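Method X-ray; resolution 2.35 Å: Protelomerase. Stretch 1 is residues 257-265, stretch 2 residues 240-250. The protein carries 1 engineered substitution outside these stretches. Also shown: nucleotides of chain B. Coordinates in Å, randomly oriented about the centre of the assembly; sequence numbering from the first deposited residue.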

# COMPACT_ATOMS: atom_id res chain seq x y z
N GLU A 257 18.31 -4.55 7.85
CA GLU A 257 17.43 -4.68 6.70
C GLU A 257 17.89 -3.83 5.52
O GLU A 257 18.95 -3.20 5.56
CB GLU A 257 16.00 -4.29 7.08
CG GLU A 257 15.86 -2.84 7.50
CD GLU A 257 14.45 -2.49 7.93
OE1 GLU A 257 13.70 -3.41 8.32
OE2 GLU A 257 14.09 -1.29 7.88
N LEU A 258 17.07 -3.82 4.46
CA LEU A 258 17.35 -3.03 3.27
C LEU A 258 16.33 -1.90 3.13
O LEU A 258 15.19 -2.04 3.56
CB LEU A 258 17.32 -3.92 2.02
CG LEU A 258 18.65 -4.50 1.55
CD1 LEU A 258 18.43 -5.82 0.83
CD2 LEU A 258 19.37 -3.52 0.65
N PRO A 259 16.76 -0.77 2.55
CA PRO A 259 15.88 0.39 2.33
C PRO A 259 14.69 0.07 1.44
O PRO A 259 14.86 -0.33 0.29
CB PRO A 259 16.81 1.39 1.63
CG PRO A 259 18.17 1.02 2.08
CD PRO A 259 18.16 -0.48 2.18
N LYS A 260 13.49 0.25 1.97
CA LYS A 260 12.26 0.09 1.20
C LYS A 260 11.37 1.32 1.39
O LYS A 260 11.34 1.89 2.48
CB LYS A 260 11.53 -1.19 1.60
CG LYS A 260 12.09 -2.45 0.95
CD LYS A 260 12.75 -3.38 1.96
CE LYS A 260 11.78 -4.43 2.48
NZ LYS A 260 10.63 -3.84 3.22
N PRO A 261 10.65 1.72 0.33
CA PRO A 261 9.80 2.92 0.32
C PRO A 261 8.78 2.99 1.46
O PRO A 261 8.41 4.09 1.87
CB PRO A 261 9.08 2.82 -1.02
CG PRO A 261 10.02 2.07 -1.89
CD PRO A 261 10.68 1.06 -0.98
N TYR A 262 8.34 1.84 1.96
CA TYR A 262 7.31 1.81 2.99
C TYR A 262 7.88 2.03 4.39
O TYR A 262 7.15 2.35 5.33
CB TYR A 262 6.50 0.52 2.93
CG TYR A 262 5.07 0.67 3.39
CD1 TYR A 262 4.07 1.04 2.50
CD2 TYR A 262 4.72 0.46 4.72
CE1 TYR A 262 2.76 1.19 2.92
CE2 TYR A 262 3.41 0.61 5.15
CZ TYR A 262 2.44 0.97 4.25
OH TYR A 262 1.14 1.12 4.67
N GLY A 263 9.19 1.85 4.53
CA GLY A 263 9.86 2.09 5.80
C GLY A 263 9.79 3.55 6.20
O GLY A 263 9.81 3.88 7.39
N LEU A 264 9.69 4.42 5.21
CA LEU A 264 9.59 5.86 5.44
C LEU A 264 8.27 6.21 6.12
O LEU A 264 8.18 7.22 6.81
CB LEU A 264 9.72 6.62 4.12
CG LEU A 264 11.02 6.41 3.34
CD1 LEU A 264 10.97 7.14 2.01
CD2 LEU A 264 12.21 6.88 4.17
N ARG A 265 7.26 5.38 5.92
CA ARG A 265 5.95 5.57 6.54
C ARG A 265 6.02 5.20 8.02
O ARG A 265 5.49 5.91 8.88
CB ARG A 265 4.90 4.73 5.81
CG ARG A 265 3.46 5.05 6.18
CD ARG A 265 2.52 4.61 5.06
NE ARG A 265 1.13 4.48 5.50
CZ ARG A 265 0.25 5.47 5.49
NH1 ARG A 265 0.60 6.67 5.05
NH2 ARG A 265 -0.99 5.25 5.91
P DG B 24 7.54 -1.29 -0.66
OP1 DG B 24 8.32 -0.97 0.56
OP2 DG B 24 7.68 -0.44 -1.87
O5' DG B 24 7.88 -2.79 -1.09
C5' DG B 24 7.98 -3.80 -0.09
C4' DG B 24 8.42 -5.12 -0.69
O4' DG B 24 7.40 -5.61 -1.60
C3' DG B 24 9.72 -5.08 -1.50
O3' DG B 24 10.50 -6.22 -1.18
C2' DG B 24 9.22 -5.14 -2.94
C1' DG B 24 8.06 -6.10 -2.75
N9 DG B 24 7.12 -6.17 -3.87
C8 DG B 24 6.34 -5.17 -4.40
N7 DG B 24 5.60 -5.57 -5.41
C5 DG B 24 5.93 -6.92 -5.56
C6 DG B 24 5.46 -7.89 -6.48
O6 DG B 24 4.63 -7.75 -7.39
N1 DG B 24 6.06 -9.13 -6.26
C2 DG B 24 6.99 -9.40 -5.29
N2 DG B 24 7.46 -10.65 -5.23
N3 DG B 24 7.43 -8.50 -4.42
C4 DG B 24 6.86 -7.29 -4.62
P DT B 25 12.05 -6.28 -1.60
OP1 DT B 25 12.85 -6.55 -0.38
OP2 DT B 25 12.36 -5.09 -2.43
O5' DT B 25 12.13 -7.58 -2.54
C5' DT B 25 11.82 -8.85 -1.99
C4' DT B 25 11.73 -9.93 -3.05
O4' DT B 25 10.69 -9.62 -4.01
C3' DT B 25 13.00 -10.16 -3.87
O3' DT B 25 13.35 -11.54 -3.85
C2' DT B 25 12.61 -9.70 -5.28
C1' DT B 25 11.13 -10.04 -5.28
N1 DT B 25 10.33 -9.35 -6.32
C2 DT B 25 9.81 -10.09 -7.36
O2 DT B 25 9.97 -11.29 -7.48
N3 DT B 25 9.08 -9.36 -8.27
C4 DT B 25 8.83 -8.00 -8.24
O4 DT B 25 8.16 -7.45 -9.11
C5 DT B 25 9.41 -7.29 -7.13
C7 DT B 25 9.20 -5.81 -6.99
C6 DT B 25 10.12 -7.99 -6.23
P DT B 23 1.35 1.22 -2.87
OP1 DT B 23 1.68 2.55 -2.32
OP2 DT B 23 1.29 1.03 -4.34
O5' DT B 23 2.39 0.16 -2.29
C5' DT B 23 2.69 0.15 -0.89
C4' DT B 23 3.61 -1.00 -0.55
O4' DT B 23 3.01 -2.25 -0.99
C3' DT B 23 4.99 -0.96 -1.21
O3' DT B 23 5.99 -1.34 -0.27
C2' DT B 23 4.88 -1.97 -2.34
C1' DT B 23 3.99 -3.01 -1.66
N1 DT B 23 3.33 -3.96 -2.60
C2 DT B 23 3.67 -5.29 -2.52
O2 DT B 23 4.48 -5.72 -1.72
N3 DT B 23 3.02 -6.10 -3.40
C4 DT B 23 2.08 -5.74 -4.35
O4 DT B 23 1.56 -6.56 -5.10
C5 DT B 23 1.77 -4.33 -4.38
C7 DT B 23 0.77 -3.80 -5.36
C6 DT B 23 2.40 -3.52 -3.52
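Stretch 2 240-250: LLRDTVFNLFE

Val 245 and Pro 259 form the apolar centre of the contact, in which the helix of stretch 2, already under way at Leu 240, lies against the extended loop that opens stretch 1. The backbones come closest where the CA atoms of Pro 259 and Phe 246 are 5.7 Å apart. Val 245 (chi1 t) points toward the loop and puts its CG1 3.7 Å from CB of Pro 259 and 3.3 Å from the Pro 259 O; its CG2 lies 3.8 Å from CG of Pro 261. One helical turn earlier, Leu 241 leaves its CA sideways, but its end reaches in, CD2 standing 4.1 Å from the same Pro 261 CG. The loop crosses the helix obliquely; Val 245 packs against both prolines, Phe 249 adds to the Pro 259 side and Leu 241 to the Pro 261 side.

Beyond the helical run the chain turns at Phe 249, whose phi/psi of -84/52 departs from helical values. Its carbonyl O comes within 3.2 Å of Pro 259 CG, while its ring receives Pro 259 CB at the edge and Leu 264 obliquely, with Leu 264 CD2 4.3 Å from Phe 249 CZ. Leu 264 belongs to the helix that stretch 1 enters after the loop. Toward the outside, Phe 246 starts away from the loop, yet its ring swings back so that CE1 meets Leu 258 CD2 at 3.6 Å.

No hydrogen bond joins the stretches; 445 Å² is buried, both sides summed, largely through apolar packing. At the polar edge both stretches instead hold the DNA backbone, as suits a protelomerase: Arg 242 NE donates to OP2 of DT25 at 3.0 Å, and the backbone N of Tyr 262 donates to OP1 of DG24 at 3.1 Å. Consecutive phosphates are thus gripped from helix and loop.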

# COMPACT_ATOMS: atom_id res chain seq x y z
N LEU A 240 11.89 1.05 -10.59
CA LEU A 240 12.70 2.27 -10.60
C LEU A 240 12.73 2.90 -9.22
O LEU A 240 13.80 3.28 -8.71
CB LEU A 240 12.15 3.26 -11.63
CG LEU A 240 12.95 4.55 -11.84
CD1 LEU A 240 14.34 4.23 -12.34
CD2 LEU A 240 12.22 5.48 -12.80
N LEU A 241 11.56 3.02 -8.61
CA LEU A 241 11.42 3.55 -7.25
C LEU A 241 12.21 2.68 -6.28
O LEU A 241 12.93 3.18 -5.41
CB LEU A 241 9.94 3.57 -6.85
CG LEU A 241 9.54 4.21 -5.52
CD1 LEU A 241 9.64 5.72 -5.60
CD2 LEU A 241 8.14 3.79 -5.13
N ARG A 242 12.08 1.37 -6.46
CA ARG A 242 12.77 0.39 -5.62
C ARG A 242 14.28 0.56 -5.66
O ARG A 242 14.94 0.57 -4.63
CB ARG A 242 12.38 -1.03 -6.03
CG ARG A 242 13.21 -2.12 -5.37
CD ARG A 242 12.61 -3.49 -5.62
NE ARG A 242 13.50 -4.57 -5.19
CZ ARG A 242 14.28 -5.25 -6.01
NH1 ARG A 242 14.29 -4.97 -7.31
NH2 ARG A 242 15.05 -6.22 -5.54
N ASP A 243 14.84 0.68 -6.87
CA ASP A 243 16.29 0.81 -7.01
C ASP A 243 16.81 2.19 -6.62
O ASP A 243 17.95 2.33 -6.17
CB ASP A 243 16.73 0.46 -8.43
CG ASP A 243 17.13 -1.00 -8.57
OD1 ASP A 243 16.25 -1.84 -8.82
OD2 ASP A 243 18.33 -1.30 -8.41
N THR A 244 15.97 3.22 -6.79
CA THR A 244 16.35 4.56 -6.36
C THR A 244 16.41 4.62 -4.83
O THR A 244 17.32 5.22 -4.26
CB THR A 244 15.38 5.63 -6.90
OG1 THR A 244 15.30 5.52 -8.32
CG2 THR A 244 15.88 7.02 -6.53
N VAL A 245 15.45 3.97 -4.17
CA VAL A 245 15.48 3.84 -2.72
C VAL A 245 16.67 2.98 -2.29
O VAL A 245 17.32 3.25 -1.28
CB VAL A 245 14.16 3.25 -2.17
CG1 VAL A 245 14.32 2.80 -0.73
CG2 VAL A 245 13.04 4.27 -2.28
N PHE A 246 16.96 1.95 -3.09
CA PHE A 246 18.12 1.09 -2.88
C PHE A 246 19.40 1.91 -2.81
O PHE A 246 20.20 1.76 -1.89
CB PHE A 246 18.24 0.08 -4.02
CG PHE A 246 17.90 -1.34 -3.64
CD1 PHE A 246 18.89 -2.21 -3.23
CD2 PHE A 246 16.60 -1.80 -3.71
CE1 PHE A 246 18.59 -3.51 -2.88
CE2 PHE A 246 16.29 -3.10 -3.36
CZ PHE A 246 17.29 -3.96 -2.95
N ASN A 247 19.57 2.79 -3.79
CA ASN A 247 20.80 3.57 -3.92
C ASN A 247 20.89 4.76 -2.97
O ASN A 247 21.98 5.11 -2.52
CB ASN A 247 20.98 4.04 -5.37
CG ASN A 247 21.13 2.89 -6.34
OD1 ASN A 247 21.66 1.83 -5.99
ND2 ASN A 247 20.64 3.08 -7.56
N LEU A 248 19.76 5.39 -2.68
CA LEU A 248 19.73 6.58 -1.83
C LEU A 248 20.27 6.33 -0.43
O LEU A 248 21.40 6.68 -0.11
CB LEU A 248 18.32 7.17 -1.75
CG LEU A 248 17.93 8.17 -2.84
CD1 LEU A 248 16.53 8.70 -2.60
CD2 LEU A 248 18.94 9.31 -2.89
N PHE A 249 19.44 5.71 0.41
CA PHE A 249 19.80 5.46 1.80
C PHE A 249 20.64 4.19 1.93
O PHE A 249 20.33 3.32 2.74
CB PHE A 249 18.54 5.35 2.66
CG PHE A 249 17.43 6.26 2.22
CD1 PHE A 249 17.40 7.58 2.62
CD2 PHE A 249 16.41 5.78 1.41
CE1 PHE A 249 16.37 8.42 2.21
CE2 PHE A 249 15.39 6.61 1.00
CZ PHE A 249 15.37 7.93 1.40
N GLU A 250 21.70 4.11 1.14
CA GLU A 250 22.55 2.92 1.08
C GLU A 250 23.28 2.62 2.39
O GLU A 250 23.15 1.53 2.95
CB GLU A 250 23.56 3.04 -0.06
CG GLU A 250 24.63 1.96 -0.05
CD GLU A 250 24.51 1.02 -1.24
OE1 GLU A 250 24.05 1.47 -2.31
OE2 GLU A 250 24.88 -0.16 -1.09